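Local atomic coordinates of beta-cardiotoxin OH-27 (Ophiophagus hannah, PDB entry 3PLC), a protein that probably acts on the heart as a three-finger cardiotoxin of king cobra venom. Residues Thr14-Ile17 / Gly18-Lys21. Sequence-based numbering, arbitrary orientation.
Sequences TCPI and GQDK
Gln19 lays its side chain against Pro16, with only its CB beside Cys15, at the bend of the chain between strands 12-14 and 21-25. This CB starts in the angle of the turn, 3.5 Å from Pro16 O and 4.0 Å from Cys15 CB. CG lies anti to its own carbonyl carbon (chi1 -55°), a rotation that carries the chain over the proline, and this methylene meets Pro16 CB at 4.0 Å. Beyond CG the chain is extended, and the side chain runs obliquely to the proline, meeting it at CB and CG; CD lies 4.0 Å from Pro16 CG, a touch of van der Waals packing. On the backbone side, Gln19 N donates to Pro16 O at 2.9 Å, closing a type II beta turn from Pro16 to Gln19. Gly18 holds the third position with a positive phi (102°), a backbone shape that glycine adopts easily. Cys15 comes alongside from the other limb: its CB is 3.3 Å from Gln19 O, and SG, 3.6 Å from Gln19 O, continues into the disulfide with Cys40. Gln19 also packs on Cys40, so turn and disulfide meet on strand 37-41. Where the chain enters strand 21-25, Asp20 and Lys21 lie together opposite Ile41, a classic beta bulge. The whole is an exposed, disulfide-tethered type II turn at the cystine-rich end of a three-finger toxin, linking the first finger to the second.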
loop_
_atom_site.group_PDB
_atom_site.type_symbol
_atom_site.label_atom_id
_atom_site.label_comp_id
_atom_site.label_asym_id
_atom_site.label_seq_id
_atom_site.Cartn_x
_atom_site.Cartn_y
_atom_site.Cartn_z
ATOM N N THR A 14 -0.799 2.601 -11.116
ATOM C CA THR A 14 0.613 2.301 -11.305
ATOM C C THR A 14 1.417 3.330 -10.510
ATOM O O THR A 14 1.074 4.518 -10.466
ATOM C CB THR A 14 0.999 2.327 -12.778
ATOM O OG1 THR A 14 -0.110 1.869 -13.559
ATOM C CG2 THR A 14 2.184 1.426 -13.019
ATOM N N CYS A 15 2.472 2.853 -9.863
ATOM C CA CYS A 15 3.261 3.673 -8.957
ATOM C C CYS A 15 4.291 4.523 -9.696
ATOM O O CYS A 15 4.702 4.168 -10.805
ATOM C CB CYS A 15 3.980 2.771 -7.966
ATOM S SG CYS A 15 2.927 1.505 -7.283
ATOM N N PRO A 16 4.687 5.660 -9.090
ATOM C CA PRO A 16 5.905 6.350 -9.508
ATOM C C PRO A 16 7.075 5.378 -9.503
ATOM O O PRO A 16 7.191 4.555 -8.589
ATOM C CB PRO A 16 6.122 7.405 -8.400
ATOM C CG PRO A 16 4.838 7.588 -7.755
ATOM C CD PRO A 16 3.871 6.499 -8.196
ATOM N N ILE A 17 7.927 5.467 -10.518
ATOM C CA ILE A 17 9.170 4.714 -10.515
ATOM C C ILE A 17 9.827 4.992 -9.167
ATOM O O ILE A 17 9.867 6.143 -8.691
ATOM C CB ILE A 17 10.143 5.136 -11.662
ATOM C CG1 ILE A 17 9.388 5.290 -12.988
ATOM C CG2 ILE A 17 11.338 4.170 -11.765
ATOM C CD1 ILE A 17 10.261 5.258 -14.232
ATOM N N GLY A 18 10.335 3.938 -8.551
ATOM C CA GLY A 18 10.951 4.070 -7.253
ATOM C C GLY A 18 10.057 3.612 -6.128
ATOM O O GLY A 18 10.541 3.411 -5.020
ATOM N N GLN A 19 8.762 3.437 -6.405
ATOM C CA GLN A 19 7.811 3.011 -5.362
ATOM C C GLN A 19 7.369 1.584 -5.605
ATOM O O GLN A 19 6.279 1.339 -6.122
ATOM C CB GLN A 19 6.608 3.972 -5.234
ATOM C CG GLN A 19 6.984 5.461 -4.985
ATOM C CD GLN A 19 5.940 6.251 -4.171
ATOM O OE1 GLN A 19 5.095 5.681 -3.472
ATOM N NE2 GLN A 19 6.016 7.569 -4.250
ATOM N N ASP A 20 8.213 0.645 -5.197
ATOM C CA ASP A 20 8.093 -0.749 -5.631
ATOM C C ASP A 20 7.234 -1.594 -4.708
ATOM O O ASP A 20 7.113 -2.786 -4.918
ATOM C CB ASP A 20 9.491 -1.386 -5.796
ATOM C CG ASP A 20 10.124 -1.069 -7.139
ATOM O OD1 ASP A 20 9.358 -0.775 -8.091
ATOM O OD2 ASP A 20 11.383 -1.109 -7.252
ATOM N N LYS A 21 6.613 -0.958 -3.714
ATOM C CA LYS A 21 5.851 -1.644 -2.668
ATOM C C LYS A 21 4.432 -1.091 -2.457
ATOM O O LYS A 21 4.100 0.014 -2.882
ATOM C CB LYS A 21 6.647 -1.626 -1.356
ATOM C CG LYS A 21 7.685 -2.735 -1.280
ATOM C CD LYS A 21 8.785 -2.480 -0.276
ATOM C CE LYS A 21 10.056 -3.204 -0.759
ATOM N NZ LYS A 21 10.936 -3.690 0.339
#